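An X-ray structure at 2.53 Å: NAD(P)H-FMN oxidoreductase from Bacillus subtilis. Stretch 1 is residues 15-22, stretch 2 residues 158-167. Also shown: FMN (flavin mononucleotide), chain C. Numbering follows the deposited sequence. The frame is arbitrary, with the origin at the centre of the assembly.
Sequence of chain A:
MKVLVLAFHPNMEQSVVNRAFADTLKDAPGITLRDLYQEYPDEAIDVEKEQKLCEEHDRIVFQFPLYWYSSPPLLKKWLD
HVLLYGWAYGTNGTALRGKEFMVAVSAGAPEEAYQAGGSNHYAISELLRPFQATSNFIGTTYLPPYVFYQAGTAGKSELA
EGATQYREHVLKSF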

# COMPACT_ATOMS: atom_id res chain seq x y z
N SER A 15 -3.79 -14.83 5.46
CA SER A 15 -3.34 -14.31 4.17
C SER A 15 -2.40 -15.28 3.49
O SER A 15 -1.58 -15.89 4.15
N VAL A 16 -2.51 -15.40 2.17
CA VAL A 16 -1.53 -16.17 1.43
C VAL A 16 -0.53 -15.27 0.73
O VAL A 16 0.67 -15.38 0.97
N VAL A 17 -1.02 -14.37 -0.11
CA VAL A 17 -0.17 -13.55 -0.98
C VAL A 17 0.56 -12.44 -0.24
O VAL A 17 1.78 -12.32 -0.31
N ASN A 18 -0.20 -11.62 0.47
CA ASN A 18 0.38 -10.50 1.19
C ASN A 18 1.33 -10.93 2.27
O ASN A 18 2.34 -10.28 2.53
N ARG A 19 1.01 -12.06 2.89
CA ARG A 19 1.88 -12.68 3.88
C ARG A 19 3.25 -13.01 3.27
O ARG A 19 4.30 -12.68 3.83
N ALA A 20 3.23 -13.65 2.11
CA ALA A 20 4.45 -13.99 1.39
C ALA A 20 5.26 -12.75 1.00
O ALA A 20 6.49 -12.77 1.02
N PHE A 21 4.56 -11.70 0.62
CA PHE A 21 5.22 -10.47 0.21
C PHE A 21 5.87 -9.81 1.41
O PHE A 21 7.03 -9.43 1.37
N ALA A 22 5.10 -9.69 2.48
CA ALA A 22 5.60 -9.13 3.73
C ALA A 22 6.83 -9.88 4.26
O ALA A 22 7.75 -9.25 4.77
N GLU A 158 5.10 -19.21 -9.07
CA GLU A 158 4.69 -17.89 -9.53
C GLU A 158 4.60 -16.93 -8.36
O GLU A 158 5.06 -15.79 -8.44
N LEU A 159 4.02 -17.40 -7.26
CA LEU A 159 3.89 -16.58 -6.07
C LEU A 159 5.25 -16.22 -5.51
O LEU A 159 5.45 -15.13 -4.98
N ALA A 160 6.19 -17.14 -5.63
CA ALA A 160 7.52 -16.89 -5.12
C ALA A 160 8.22 -15.84 -5.98
O ALA A 160 8.85 -14.92 -5.47
N GLU A 161 8.09 -15.98 -7.29
CA GLU A 161 8.63 -14.98 -8.20
C GLU A 161 7.90 -13.64 -8.04
O GLU A 161 8.48 -12.57 -8.21
N GLY A 162 6.62 -13.69 -7.69
CA GLY A 162 5.87 -12.48 -7.44
C GLY A 162 6.40 -11.78 -6.21
O GLY A 162 6.50 -10.56 -6.19
N ALA A 163 6.75 -12.56 -5.19
CA ALA A 163 7.26 -12.00 -3.94
C ALA A 163 8.60 -11.33 -4.15
O ALA A 163 8.85 -10.23 -3.64
N THR A 164 9.48 -11.98 -4.89
CA THR A 164 10.79 -11.39 -5.10
C THR A 164 10.66 -10.14 -5.96
O THR A 164 11.45 -9.21 -5.82
N GLN A 165 9.65 -10.11 -6.82
CA GLN A 165 9.41 -8.94 -7.66
C GLN A 165 8.85 -7.80 -6.83
O GLN A 165 9.15 -6.63 -7.08
N TYR A 166 8.03 -8.14 -5.85
CA TYR A 166 7.50 -7.17 -4.92
C TYR A 166 8.65 -6.49 -4.19
O TYR A 166 8.71 -5.27 -4.09
N ARG A 167 9.59 -7.29 -3.70
CA ARG A 167 10.70 -6.79 -2.92
C ARG A 167 11.55 -5.84 -3.74
O ARG A 167 11.97 -4.80 -3.26

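A recurrent principle of helix packing is that one large side chain, set into a hollow on a neighbouring helix, can organise an entire contact while the polar work is done elsewhere. The oxidoreductase from Bacillus subtilis offers a compact example. Its helix 17-22 and helix 158-167 run with an angle of 50° between their N-to-C directions, and their axes approach to 8.9 Å. The backbones draw close where Phe21 meets Ala163, their CA atoms being 4.9 Å apart, and Ala163 CB lies 4.0 Å from Ala20 O.

Phe21 is the knob. Its CA-to-CB bond points toward the second helix, and with chi1 in the m well (-73°) the ring settles among Leu159, Gly162, Ala163 and Tyr166. Ring atom CE1 of Phe21 lies 3.5 Å from Ala163 N and 3.6 Å from Gly162 C, so the aromatic group rests partly on bare backbone. Gly162 contributes no side chain here; an ideal CB at this position would point toward the first stretch, 3.9 Å from Phe21 CZ, and would be crowded by Glu158 O. Beside it, Ala163 offers a methyl group, its CB 3.7 Å from Phe21 CD1.

The aromatic interaction is reciprocal. Tyr166, a t rotamer whose CA-to-CB bond also points toward its partner helix, has its ring nearly parallel to that of Phe21, the planes at 23°. The rings are slid apart, with centroids separated by 4.9 Å, and barely overlap. This offset lets each ring receive the other residue's methylene: Phe21 CB sits 3.6 Å from the centroid of the Tyr166 ring, and Tyr166 CB 4.0 Å from the centroid of the Phe21 ring, both over a face. Tyr166 CE1 also comes within 3.3 Å of Phe21 O, while Tyr166 OH finds its hydrogen bond elsewhere in the structure.

Aliphatic packing extends the contact toward the start of both stretches, with Leu159 as its hub. In its t, p conformation this residue directs CD2 to within 4.1 Å of Val16 CG1 and 4.2 Å of Ala20 CB, and places CD1 4.0 Å from Val17 CG1 and 4.1 Å from Phe21 CE1. Both valines are t rotamers with CA-to-CB bonds pointing sideways, whereas that of Ala20 points toward the second helix.

No hydrogen bond joins the two stretches, which together bury 372 Å². Several polar groups of the first stretch bind the FMN phosphate instead. Val16 N and Val17 N donate to FMN O2P at 2.8 and 2.7 Å; Asn18 donates to FMN O3P through both N (2.9 Å) and ND2 (2.5 Å). Ser15 OG donates to the same FMN O3P at 3.2 Å and accepts from Arg19 N at 3.0 Å, tying the phosphate site to the first helical turn. On the second helix, Gln165 NE2 donates to Glu161 OE2 at 3.3 Å, one turn back and clear of the apolar contact.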

# COMPACT_ATOMS: atom_id res chain seq x y z
CB SER A 15 -2.64 -12.95 4.35
OG SER A 15 -1.95 -12.54 3.17
CB VAL A 16 -2.21 -17.11 0.40
CG1 VAL A 16 -1.21 -17.64 -0.57
CG2 VAL A 16 -2.89 -18.25 1.12
CB VAL A 17 -0.97 -12.91 -2.11
CG1 VAL A 17 -0.06 -12.05 -2.99
CG2 VAL A 17 -1.67 -13.97 -2.93
CB ASN A 18 -0.72 -9.62 1.75
CG ASN A 18 -1.27 -8.68 0.72
OD1 ASN A 18 -0.70 -7.63 0.47
ND2 ASN A 18 -2.38 -9.06 0.10
CB ARG A 19 1.22 -13.93 4.43
CG ARG A 19 2.00 -14.66 5.48
CD ARG A 19 2.41 -13.73 6.59
NE ARG A 19 2.63 -14.45 7.84
CZ ARG A 19 2.87 -13.86 9.00
NH1 ARG A 19 2.94 -12.54 9.08
NH2 ARG A 19 3.06 -14.61 10.10
CB ALA A 20 4.13 -14.79 0.16
CB PHE A 21 4.22 -9.51 -0.45
CG PHE A 21 3.80 -9.91 -1.82
CD1 PHE A 21 4.24 -11.08 -2.39
CD2 PHE A 21 2.97 -9.09 -2.56
CE1 PHE A 21 3.85 -11.45 -3.65
CE2 PHE A 21 2.58 -9.44 -3.82
CZ PHE A 21 3.02 -10.62 -4.37
CB ALA A 22 4.50 -9.12 4.77
CB GLU A 158 3.35 -17.98 -10.24
CG GLU A 158 3.39 -18.75 -11.55
CD GLU A 158 3.26 -20.25 -11.39
OE1 GLU A 158 3.30 -20.75 -10.25
OE2 GLU A 158 3.12 -20.94 -12.43
CB LEU A 159 3.06 -17.29 -5.01
CG LEU A 159 2.99 -16.53 -3.69
CD1 LEU A 159 2.28 -15.20 -3.87
CD2 LEU A 159 2.33 -17.36 -2.58
CB ALA A 160 8.32 -18.17 -5.07
CB GLU A 161 8.55 -15.47 -9.64
CG GLU A 161 8.75 -14.40 -10.70
CD GLU A 161 10.19 -13.95 -10.87
OE1 GLU A 161 11.09 -14.44 -10.16
OE2 GLU A 161 10.43 -13.09 -11.74
CB ALA A 163 7.37 -13.08 -2.87
CB THR A 164 11.79 -12.40 -5.72
OG1 THR A 164 12.95 -11.71 -6.17
CG2 THR A 164 11.19 -13.11 -6.87
CB GLN A 165 8.47 -9.29 -8.81
CG GLN A 165 9.14 -10.03 -9.94
CD GLN A 165 10.33 -9.30 -10.48
OE1 GLN A 165 10.35 -8.07 -10.52
NE2 GLN A 165 11.34 -10.04 -10.90
CB TYR A 166 6.54 -7.85 -3.95
CG TYR A 166 6.27 -7.13 -2.65
CD1 TYR A 166 7.10 -7.30 -1.55
CD2 TYR A 166 5.15 -6.32 -2.51
CE1 TYR A 166 6.84 -6.65 -0.36
CE2 TYR A 166 4.89 -5.67 -1.32
CZ TYR A 166 5.74 -5.84 -0.25
OH TYR A 166 5.49 -5.20 0.93
CB ARG A 167 11.56 -7.93 -2.39
CG ARG A 167 12.53 -7.51 -1.30
CD ARG A 167 13.63 -8.52 -1.11
NE ARG A 167 14.31 -8.35 0.17
CZ ARG A 167 15.47 -7.73 0.33
NH1 ARG A 167 16.11 -7.22 -0.71
NH2 ARG A 167 16.01 -7.63 1.54
N1 FMN C . -9.97 -9.38 -6.59
C2 FMN C . -10.03 -8.55 -7.69
O2 FMN C . -9.31 -8.77 -8.67
N3 FMN C . -10.87 -7.47 -7.72
C4 FMN C . -11.68 -7.20 -6.66
O4 FMN C . -12.42 -6.22 -6.72
C4A FMN C . -11.64 -8.04 -5.53
N5 FMN C . -12.45 -7.79 -4.45
C5A FMN C . -12.41 -8.61 -3.34
C6 FMN C . -13.24 -8.32 -2.27
C7 FMN C . -13.22 -9.11 -1.13
C7M FMN C . -14.13 -8.77 0.02
C8 FMN C . -12.36 -10.21 -1.09
C8M FMN C . -12.30 -11.09 0.12
C9 FMN C . -11.54 -10.49 -2.17
C9A FMN C . -11.55 -9.69 -3.30
N10 FMN C . -10.74 -9.96 -4.40
C10 FMN C . -10.78 -9.13 -5.51
C1' FMN C . -9.76 -11.10 -4.36
C2' FMN C . -8.54 -10.51 -3.62
O2' FMN C . -8.01 -9.38 -4.31
C3' FMN C . -7.43 -11.51 -3.22
O3' FMN C . -8.04 -12.37 -2.29
C4' FMN C . -6.23 -10.78 -2.59
O4' FMN C . -5.77 -9.82 -3.50
C5' FMN C . -4.97 -11.55 -2.22
O5' FMN C . -5.19 -12.27 -1.04
P FMN C . -4.21 -12.45 0.23
O1P FMN C . -5.15 -12.28 1.37
O2P FMN C . -3.60 -13.81 0.16
O3P FMN C . -3.12 -11.45 0.41